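Local coordinates for protein interferon gamma receptor 1 (Gallus gallus, PDB 4EQ3) that probably serves as the ligand-binding chain of the interferon gamma receptor, its extracellular part here comprising two fibronectin type III-like domains, at residues I76-F82 against T98-Q104; P112-L116 against V190-G194; A121-V127 against C175-V181. One frame throughout, in Å; residues are numbered along the deposited sequence.

Interaction 1: I76-F82 against T98-Q104; sequences IFHSYWF and TDEFVLQ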
loop_
_atom_site.group_PDB
_atom_site.type_symbol
_atom_site.label_atom_id
_atom_site.label_comp_id
_atom_site.label_asym_id
_atom_site.label_seq_id
_atom_site.Cartn_x
_atom_site.Cartn_y
_atom_site.Cartn_z
ATOM N N ILE A 76 11.051 -4.069 4.378
ATOM C CA ILE A 76 10.428 -4.004 3.060
ATOM C C ILE A 76 11.075 -4.981 2.067
ATOM O O ILE A 76 10.428 -5.433 1.124
ATOM C CB ILE A 76 10.443 -2.560 2.490
ATOM C CG1 ILE A 76 9.296 -2.354 1.490
ATOM C CG2 ILE A 76 11.798 -2.227 1.870
ATOM C CD1 ILE A 76 8.985 -0.869 1.205
ATOM N N PHE A 77 12.341 -5.319 2.298
ATOM C CA PHE A 77 13.102 -6.148 1.352
ATOM C C PHE A 77 13.249 -7.608 1.761
ATOM O O PHE A 77 13.391 -8.483 0.906
ATOM C CB PHE A 77 14.471 -5.522 1.057
ATOM C CG PHE A 77 14.378 -4.175 0.397
ATOM C CD1 PHE A 77 13.818 -4.050 -0.863
ATOM C CD2 PHE A 77 14.837 -3.038 1.032
ATOM C CE1 PHE A 77 13.717 -2.813 -1.481
ATOM C CE2 PHE A 77 14.733 -1.792 0.421
ATOM C CZ PHE A 77 14.175 -1.688 -0.837
ATOM N N HIS A 78 13.205 -7.885 3.057
ATOM C CA HIS A 78 13.351 -9.267 3.508
ATOM C C HIS A 78 12.002 -9.980 3.525
ATOM O O HIS A 78 10.956 -9.336 3.446
ATOM C CB HIS A 78 14.004 -9.329 4.883
ATOM C CG HIS A 78 15.368 -8.716 4.931
ATOM N ND1 HIS A 78 16.436 -9.224 4.225
ATOM C CD2 HIS A 78 15.839 -7.640 5.605
ATOM C CE1 HIS A 78 17.506 -8.486 4.461
ATOM N NE2 HIS A 78 17.171 -7.522 5.298
ATOM N N SER A 79 12.042 -11.307 3.631
ATOM C CA SER A 79 10.857 -12.150 3.510
ATOM C C SER A 79 10.163 -12.411 4.849
ATOM O O SER A 79 10.776 -12.342 5.920
ATOM C CB SER A 79 11.224 -13.493 2.858
ATOM O OG SER A 79 11.764 -13.319 1.559
ATOM N N TYR A 80 8.867 -12.698 4.770
ATOM C CA TYR A 80 8.079 -13.111 5.925
ATOM C C TYR A 80 7.238 -14.302 5.503
ATOM O O TYR A 80 6.840 -14.411 4.340
ATOM C CB TYR A 80 7.133 -11.992 6.378
ATOM C CG TYR A 80 7.774 -10.811 7.087
ATOM C CD1 TYR A 80 7.867 -10.773 8.477
ATOM C CD2 TYR A 80 8.243 -9.715 6.371
ATOM C CE1 TYR A 80 8.427 -9.678 9.133
ATOM C CE2 TYR A 80 8.802 -8.621 7.021
ATOM C CZ TYR A 80 8.892 -8.613 8.396
ATOM O OH TYR A 80 9.455 -7.531 9.023
ATOM N N TRP A 81 6.973 -15.199 6.445
ATOM C CA TRP A 81 5.969 -16.221 6.246
ATOM C C TRP A 81 4.944 -16.088 7.366
ATOM O O TRP A 81 5.264 -15.599 8.455
ATOM C CB TRP A 81 6.590 -17.621 6.238
ATOM C CG TRP A 81 7.263 -17.958 4.944
ATOM C CD1 TRP A 81 6.733 -18.655 3.897
ATOM C CD2 TRP A 81 8.586 -17.592 4.555
ATOM N NE1 TRP A 81 7.649 -18.748 2.881
ATOM C CE2 TRP A 81 8.797 -18.106 3.263
ATOM C CE3 TRP A 81 9.612 -16.875 5.175
ATOM C CZ2 TRP A 81 9.997 -17.934 2.579
ATOM C CZ3 TRP A 81 10.809 -16.713 4.497
ATOM C CH2 TRP A 81 10.988 -17.234 3.210
ATOM N N PHE A 82 3.711 -16.498 7.093
ATOM C CA PHE A 82 2.677 -16.501 8.128
ATOM C C PHE A 82 1.967 -17.839 8.101
ATOM O O PHE A 82 1.993 -18.540 7.091
ATOM C CB PHE A 82 1.671 -15.358 7.926
ATOM C CG PHE A 82 2.307 -14.024 7.690
ATOM C CD1 PHE A 82 2.510 -13.559 6.397
ATOM C CD2 PHE A 82 2.706 -13.231 8.754
ATOM C CE1 PHE A 82 3.096 -12.323 6.168
ATOM C CE2 PHE A 82 3.296 -12.000 8.536
ATOM C CZ PHE A 82 3.497 -11.545 7.237
ATOM N N THR A 98 1.419 -19.569 4.517
ATOM C CA THR A 98 1.184 -18.735 3.339
ATOM C C THR A 98 2.357 -18.833 2.359
ATOM O O THR A 98 3.431 -19.358 2.699
ATOM C CB THR A 98 1.007 -17.247 3.708
ATOM O OG1 THR A 98 2.204 -16.751 4.324
ATOM C CG2 THR A 98 -0.176 -17.041 4.652
ATOM N N ASP A 99 2.149 -18.323 1.147
ATOM C CA ASP A 99 3.250 -18.066 0.230
ATOM C C ASP A 99 4.242 -17.129 0.905
ATOM O O ASP A 99 3.891 -16.392 1.837
ATOM C CB ASP A 99 2.760 -17.395 -1.056
ATOM C CG ASP A 99 1.854 -18.292 -1.890
ATOM O OD1 ASP A 99 1.926 -19.536 -1.751
ATOM O OD2 ASP A 99 1.073 -17.738 -2.698
ATOM N N GLU A 100 5.484 -17.158 0.433
ATOM C CA GLU A 100 6.484 -16.195 0.861
ATOM C C GLU A 100 5.970 -14.785 0.601
ATOM O O GLU A 100 5.370 -14.518 -0.440
ATOM C CB GLU A 100 7.782 -16.409 0.085
ATOM C CG GLU A 100 8.837 -15.344 0.319
ATOM C CD GLU A 100 10.159 -15.694 -0.363
ATOM O OE1 GLU A 100 10.200 -16.699 -1.100
ATOM O OE2 GLU A 100 11.148 -14.968 -0.159
ATOM N N PHE A 101 6.218 -13.881 1.539
ATOM C CA PHE A 101 5.761 -12.509 1.376
ATOM C C PHE A 101 6.913 -11.532 1.500
ATOM O O PHE A 101 7.654 -11.544 2.486
ATOM C CB PHE A 101 4.651 -12.156 2.374
ATOM C CG PHE A 101 4.245 -10.698 2.338
ATOM C CD1 PHE A 101 3.272 -10.253 1.448
ATOM C CD2 PHE A 101 4.839 -9.777 3.182
ATOM C CE1 PHE A 101 2.897 -8.907 1.413
ATOM C CE2 PHE A 101 4.469 -8.433 3.155
ATOM C CZ PHE A 101 3.503 -7.997 2.269
ATOM N N VAL A 102 7.044 -10.688 0.483
ATOM C CA VAL A 102 8.025 -9.622 0.465
ATOM C C VAL A 102 7.328 -8.319 0.106
ATOM O O VAL A 102 6.777 -8.190 -0.984
ATOM C CB VAL A 102 9.111 -9.902 -0.576
ATOM C CG1 VAL A 102 10.160 -8.827 -0.518
ATOM C CG2 VAL A 102 9.722 -11.278 -0.334
ATOM N N LEU A 103 7.345 -7.361 1.025
ATOM C CA LEU A 103 6.598 -6.118 0.843
ATOM C C LEU A 103 6.948 -5.399 -0.456
ATOM O O LEU A 103 6.062 -4.936 -1.163
ATOM C CB LEU A 103 6.775 -5.185 2.044
ATOM C CG LEU A 103 5.924 -3.907 2.027
ATOM C CD1 LEU A 103 4.436 -4.236 2.036
ATOM C CD2 LEU A 103 6.285 -3.022 3.210
ATOM N N GLN A 104 8.237 -5.323 -0.773
ATOM C CA GLN A 104 8.697 -4.660 -1.991
ATOM C C GLN A 104 8.147 -5.317 -3.254
ATOM O O GLN A 104 7.934 -4.654 -4.273
ATOM C CB GLN A 104 10.236 -4.657 -2.047
ATOM C CG GLN A 104 10.830 -4.116 -3.343
ATOM C CD GLN A 104 11.011 -5.187 -4.400
ATOM O OE1 GLN A 104 11.484 -6.286 -4.109
ATOM N NE2 GLN A 104 10.642 -4.873 -5.631
HETATM O O HOH W 1 13.321 -7.806 -1.967
HETATM O O HOH W 2 8.709 -7.836 3.452
#
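Trp81 and Glu100 meet in a contact at the end of the N-terminal fibronectin type III-like domain that adjoins the C-terminal one. The chain leading into strand 81-88 runs beside the chain leading into helix 103-106. Pairing is brief. Tyr80 and Phe101 form a single antiparallel hydrogen-bonded bridge, with Tyr80 N to Phe101 O at 2.8 Å. Next to it, Thr98 N donates to Phe82 O, and Phe82 N reaches Thr98 OG1.

Glu100 CA sits over one face of the Trp81 five-membered ring, 3.9 Å from the centroid, as a CH-pi contact. Glu100 CB lies 3.7 Å from Trp81 CE2. The anti chi1 (172°) brings Glu100 CG to 3.6 Å from Trp81 CZ2. The chain runs on extended, and CD is still 3.7 Å from CZ2. At the tip, OE2 accepts from Ser79 OG; the modelled 2.5 Å is very short, its exact length doubtful. Lys46 makes a cation-pi contact with Trp81.

Val102 is the helix N-cap. Phe77 meets Phe197 edge-to-face, and Gln104 NE2 bonds to Leu200 O. Gln104 N bonds to Ile76 O at 2.9 Å. One water donates to His78 O and accepts from Leu103 N at 2.8 Å.

Interaction 2: P112-L116 against V190-G194; sequences PKLNL and VSAKG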
loop_
_atom_site.group_PDB
_atom_site.type_symbol
_atom_site.label_atom_id
_atom_site.label_comp_id
_atom_site.label_asym_id
_atom_site.label_seq_id
_atom_site.Cartn_x
_atom_site.Cartn_y
_atom_site.Cartn_z
ATOM N N PRO A 112 -2.516 7.884 -5.856
ATOM C CA PRO A 112 -2.423 8.975 -4.889
ATOM C C PRO A 112 -3.629 9.907 -5.005
ATOM O O PRO A 112 -4.312 9.914 -6.026
ATOM C CB PRO A 112 -1.171 9.721 -5.335
ATOM C CG PRO A 112 -1.091 9.466 -6.794
ATOM C CD PRO A 112 -1.592 8.066 -6.991
ATOM N N LYS A 113 -3.870 10.687 -3.962
ATOM C CA LYS A 113 -4.869 11.739 -4.006
ATOM C C LYS A 113 -4.228 12.936 -4.691
ATOM O O LYS A 113 -3.117 13.335 -4.345
ATOM C CB LYS A 113 -5.306 12.091 -2.585
ATOM C CG LYS A 113 -6.424 13.110 -2.498
ATOM C CD LYS A 113 -7.686 12.610 -3.181
ATOM C CE LYS A 113 -8.813 13.647 -3.091
ATOM N NZ LYS A 113 -10.063 13.196 -3.790
ATOM N N LEU A 114 -4.907 13.503 -5.679
ATOM C CA LEU A 114 -4.307 14.578 -6.460
ATOM C C LEU A 114 -5.244 15.767 -6.573
ATOM O O LEU A 114 -6.356 15.633 -7.079
ATOM C CB LEU A 114 -3.953 14.068 -7.859
ATOM C CG LEU A 114 -3.103 14.981 -8.753
ATOM C CD1 LEU A 114 -2.356 14.172 -9.806
ATOM C CD2 LEU A 114 -3.922 16.086 -9.404
ATOM N N ASN A 115 -4.802 16.931 -6.108
ATOM C CA ASN A 115 -5.588 18.153 -6.288
ATOM C C ASN A 115 -4.966 19.086 -7.320
ATOM O O ASN A 115 -3.753 19.305 -7.326
ATOM C CB ASN A 115 -5.788 18.902 -4.965
ATOM C CG ASN A 115 -6.785 20.047 -5.096
ATOM O OD1 ASN A 115 -6.484 21.204 -4.775
ATOM N ND2 ASN A 115 -7.978 19.730 -5.598
ATOM N N LEU A 116 -5.814 19.655 -8.170
ATOM C CA LEU A 116 -5.371 20.468 -9.289
ATOM C C LEU A 116 -5.952 21.870 -9.192
ATOM O O LEU A 116 -7.172 22.044 -9.122
ATOM C CB LEU A 116 -5.823 19.828 -10.600
ATOM C CG LEU A 116 -5.062 20.197 -11.871
ATOM C CD1 LEU A 116 -3.586 19.877 -11.690
ATOM C CD2 LEU A 116 -5.635 19.460 -13.072
ATOM N N VAL A 190 -3.945 15.936 -15.848
ATOM C CA VAL A 190 -2.774 15.460 -15.140
ATOM C C VAL A 190 -3.110 14.249 -14.286
ATOM O O VAL A 190 -4.220 14.149 -13.724
ATOM C CB VAL A 190 -2.179 16.572 -14.251
ATOM C CG1 VAL A 190 -2.931 16.661 -12.933
ATOM C CG2 VAL A 190 -0.712 16.317 -14.007
ATOM N N SER A 191 -2.146 13.334 -14.208
ATOM C CA SER A 191 -2.238 12.151 -13.362
ATOM C C SER A 191 -0.897 11.912 -12.684
ATOM O O SER A 191 0.122 12.475 -13.088
ATOM C CB SER A 191 -2.608 10.927 -14.193
ATOM O OG SER A 191 -1.562 10.620 -15.095
ATOM N N ALA A 192 -0.888 11.077 -11.653
ATOM C CA ALA A 192 0.353 10.835 -10.923
ATOM C C ALA A 192 0.456 9.403 -10.406
ATOM O O ALA A 192 -0.563 8.728 -10.240
ATOM C CB ALA A 192 0.487 11.826 -9.764
ATOM N N LYS A 193 1.668 8.946 -10.154
ATOM C CA LYS A 193 1.945 7.660 -9.526
ATOM C C LYS A 193 2.980 7.792 -8.411
ATOM O O LYS A 193 3.876 8.530 -8.526
ATOM C CB LYS A 193 2.540 6.684 -10.526
ATOM C CG LYS A 193 1.694 6.109 -11.521
ATOM C CD LYS A 193 2.415 4.952 -12.126
ATOM C CE LYS A 193 2.977 5.244 -13.402
ATOM N NZ LYS A 193 3.089 4.075 -14.208
ATOM N N GLY A 194 2.857 7.032 -7.352
ATOM C CA GLY A 194 3.895 6.984 -6.337
ATOM C C GLY A 194 5.050 6.078 -6.743
ATOM O O GLY A 194 4.850 5.081 -7.445
#
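The two sheets of the C-terminal fibronectin type III-like domain face each other where Leu114 packs on Val190 and Ala192, and Leu116 on Val190. Strand 113-116 belongs to the three-stranded sheet, strand 190-194 to the four-stranded one. Their axes come within 8.0 Å and run at 149°, roughly antiparallel. The contact is made mainly by side chains.

Val190 is the centre of one half. Its CG1 lies between the backbone N and the carbonyl carbon (chi1 82°), where two leucines touch it. Leu116 CD1 approaches to 3.5 Å from Val190 CG1, and Leu114 CD2 to 3.7 Å from the same methyl. The two methyls of Leu114 are shared between Val190 and Ala192. While CD2 takes Val190, Leu114 CD1 meets Ala192 CB at 3.7 Å.

Pro112 closes the end. Its CG lies 4.1 Å from Ala192 CB, and its CD rests 3.5 Å from Ala192 O. Tyr150 of strand 148-156 also touches Pro112, and Val190 also touches Val152 and Phe154 of the same strand.

Lys113 and Asn115 alternate with the inward residues on their strand, as Ser191 and Lys193 do on theirs. Such alternation, with aliphatic side chains meeting between sheets, belongs to the hydrophobic core of a beta sandwich.

Interaction 3: A121-V127 against C175-V181; sequences AEIIVDV and CNLSIPV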
loop_
_atom_site.group_PDB
_atom_site.type_symbol
_atom_site.label_atom_id
_atom_site.label_comp_id
_atom_site.label_asym_id
_atom_site.label_seq_id
_atom_site.Cartn_x
_atom_site.Cartn_y
_atom_site.Cartn_z
ATOM N N ALA A 121 -1.471 31.414 -15.300
ATOM C CA ALA A 121 -1.211 30.400 -16.315
ATOM C C ALA A 121 -0.354 29.257 -15.775
ATOM O O ALA A 121 0.078 28.391 -16.532
ATOM C CB ALA A 121 -0.549 31.026 -17.529
ATOM N N GLU A 122 -0.108 29.258 -14.470
ATOM C CA GLU A 122 0.707 28.215 -13.853
ATOM C C GLU A 122 -0.174 27.177 -13.154
ATOM O O GLU A 122 -0.993 27.518 -12.295
ATOM C CB GLU A 122 1.704 28.822 -12.857
ATOM C CG GLU A 122 1.277 28.679 -11.396
ATOM C CD GLU A 122 2.176 29.432 -10.423
ATOM O OE1 GLU A 122 2.371 30.659 -10.608
ATOM O OE2 GLU A 122 2.667 28.794 -9.461
ATOM N N ILE A 123 -0.006 25.911 -13.529
ATOM C CA ILE A 123 -0.763 24.827 -12.914
ATOM C C ILE A 123 -0.080 24.347 -11.644
ATOM O O ILE A 123 1.146 24.210 -11.590
ATOM C CB ILE A 123 -0.917 23.618 -13.848
ATOM C CG1 ILE A 123 -1.448 24.045 -15.213
ATOM C CG2 ILE A 123 -1.854 22.603 -13.228
ATOM C CD1 ILE A 123 -2.886 24.432 -15.183
ATOM N N ILE A 124 -0.888 24.080 -10.629
ATOM C CA ILE A 124 -0.398 23.681 -9.323
ATOM C C ILE A 124 -0.912 22.293 -8.972
ATOM O O ILE A 124 -2.123 22.063 -8.885
ATOM C CB ILE A 124 -0.858 24.676 -8.245
ATOM C CG1 ILE A 124 -0.260 26.061 -8.510
ATOM C CG2 ILE A 124 -0.481 24.179 -6.856
ATOM C CD1 ILE A 124 -0.850 27.160 -7.627
ATOM N N VAL A 125 0.021 21.367 -8.772
ATOM C CA VAL A 125 -0.320 19.985 -8.454
ATOM C C VAL A 125 0.013 19.634 -7.016
ATOM O O VAL A 125 1.164 19.727 -6.604
ATOM C CB VAL A 125 0.425 19.015 -9.361
ATOM C CG1 VAL A 125 0.080 17.575 -8.996
ATOM C CG2 VAL A 125 0.100 19.311 -10.803
ATOM N N ASP A 126 -0.998 19.248 -6.244
ATOM C CA ASP A 126 -0.758 18.737 -4.911
ATOM C C ASP A 126 -1.037 17.247 -4.945
ATOM O O ASP A 126 -2.091 16.810 -5.407
ATOM C CB ASP A 126 -1.645 19.426 -3.875
ATOM C CG ASP A 126 -1.231 20.874 -3.618
ATOM O OD1 ASP A 126 -0.170 21.102 -2.980
ATOM O OD2 ASP A 126 -1.971 21.787 -4.060
ATOM N N VAL A 127 -0.085 16.460 -4.465
ATOM C CA VAL A 127 -0.234 15.020 -4.519
ATOM C C VAL A 127 0.272 14.388 -3.231
ATOM O O VAL A 127 1.299 14.803 -2.697
ATOM C CB VAL A 127 0.505 14.452 -5.736
ATOM C CG1 VAL A 127 1.988 14.827 -5.669
ATOM C CG2 VAL A 127 0.312 12.937 -5.836
ATOM N N CYS A 175 3.567 16.341 -1.502
ATOM C CA CYS A 175 4.314 16.988 -2.573
ATOM C C CYS A 175 3.474 18.023 -3.299
ATOM O O CYS A 175 2.277 17.849 -3.496
ATOM C CB CYS A 175 4.787 15.959 -3.594
ATOM S SG CYS A 175 5.699 14.591 -2.874
ATOM N N ASN A 176 4.137 19.082 -3.730
ATOM C CA ASN A 176 3.498 20.138 -4.491
ATOM C C ASN A 176 4.380 20.513 -5.673
ATOM O O ASN A 176 5.605 20.524 -5.562
ATOM C CB ASN A 176 3.237 21.339 -3.585
ATOM C CG ASN A 176 2.939 22.596 -4.359
ATOM O OD1 ASN A 176 3.818 23.151 -5.026
ATOM N ND2 ASN A 176 1.696 23.068 -4.269
ATOM N N LEU A 177 3.760 20.812 -6.806
ATOM C CA LEU A 177 4.512 21.146 -8.006
ATOM C C LEU A 177 3.809 22.256 -8.774
ATOM O O LEU A 177 2.585 22.229 -8.930
ATOM C CB LEU A 177 4.634 19.906 -8.890
ATOM C CG LEU A 177 5.528 19.951 -10.123
ATOM C CD1 LEU A 177 6.979 20.174 -9.718
ATOM C CD2 LEU A 177 5.377 18.657 -10.917
ATOM N N SER A 178 4.580 23.236 -9.241
ATOM C CA SER A 178 4.057 24.268 -10.133
ATOM C C SER A 178 4.555 24.016 -11.542
ATOM O O SER A 178 5.702 23.625 -11.742
ATOM C CB SER A 178 4.462 25.669 -9.674
ATOM O OG SER A 178 3.544 26.178 -8.719
ATOM N N ILE A 179 3.689 24.228 -12.523
ATOM C CA ILE A 179 4.044 23.923 -13.898
ATOM C C ILE A 179 3.548 25.005 -14.842
ATOM O O ILE A 179 2.384 25.400 -14.786
ATOM C CB ILE A 179 3.493 22.547 -14.332
ATOM C CG1 ILE A 179 4.093 21.437 -13.465
ATOM C CG2 ILE A 179 3.801 22.283 -15.793
ATOM C CD1 ILE A 179 3.627 20.039 -13.839
ATOM N N PRO A 180 4.448 25.499 -15.703
ATOM C CA PRO A 180 4.141 26.507 -16.722
ATOM C C PRO A 180 3.361 25.925 -17.899
ATOM O O PRO A 180 3.674 24.840 -18.393
ATOM C CB PRO A 180 5.523 26.964 -17.179
ATOM C CG PRO A 180 6.391 25.776 -16.949
ATOM C CD PRO A 180 5.877 25.145 -15.691
ATOM N N VAL A 181 2.336 26.636 -18.267
ATOM C CA VAL A 181 1.489 26.150 -19.315
ATOM C C VAL A 181 1.711 27.066 -20.488
ATOM O O VAL A 181 1.458 28.250 -20.357
ATOM C CB VAL A 181 0.052 26.105 -18.838
ATOM C CG1 VAL A 181 -0.941 26.650 -19.846
ATOM C CG2 VAL A 181 -0.286 24.749 -18.394
HETATM O O HOH W 3 0.990 19.881 -1.014
#
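Val127 and Cys175 touch at the closely packed, inward side of this strand pair. Val127 CG1 lies 3.7 Å from Cys175 CB. It sits between the backbone N and the carbonyl carbon (chi1 58°), which turns this methyl to the neighbouring strand. Cys175 SG is also tied to Cys170 by a disulfide. Ile123, Val125, Leu177 and Ile179 share this face. The match is less intimate between Val125 CB and Leu177 CB, 4.3 Å apart. Ile123 CG1 and Val181 CG2 are modelled only 3.5 Å apart, but Val181 is poorly ordered and this closeness is doubtful. Phe154 of strand 148-156 covers Ile123 and Ile179, and Phe165 of strand 161-168 covers Leu177 and Ile179.

The two strands are neighbours in the three-stranded sheet of a fibronectin type III-like sandwich. They run antiparallel, and backbone bonds link Ile123 with Ile179, Val125 with Leu177, and Val127 with Cys175. The bond from Val125 N to Leu177 O is 2.7 Å long and nearly straight (174°). The ladder fades towards Ala121, whose O receives only a weak bond from Val181 N at 3.3 Å.

Polar groups take over on the other face, where Asn176, Ser178 and Pro180 are exposed. Asp126 and Asn176 run alongside each other in the same direction. Asn176 ND2 donates to Asp126 OD1 at 3.0 Å. The acceptor lies near the plane of the amide, yet the donor comes from above the carboxylate plane, and the two planes stand 57° apart. Ile124 CG2 adds an apolar neighbour, 3.6 Å from Asn176 ND2. Further along, Ser178 OG donates to Glu122 OE2 at 2.9 Å, on the anti side of the carboxylate. Glu122 OE1 is hydrogen-bonded to His119 ND1.

How the interactions relate
Interaction 1 lies in the N-terminal domain, and interactions 2 and 3 lie together in the C-terminal one. The centre of interaction 1 is about 29 Å from that of interaction 2 and about 37 Å from that of interaction 3, on the opposite side of the chain's centre. Strand 113-119 of interaction 2 is the next regular element after helix 103-106, which starts in interaction 1. Interactions 2 and 3 have centres about 11 Å apart and touch, with Leu116 packing on Ile123. Interaction 3 is nested in the loop closed by interaction 2. Interaction 3 pairs two strands within the three-stranded sheet; interaction 2 packs that sheet against the four-stranded one.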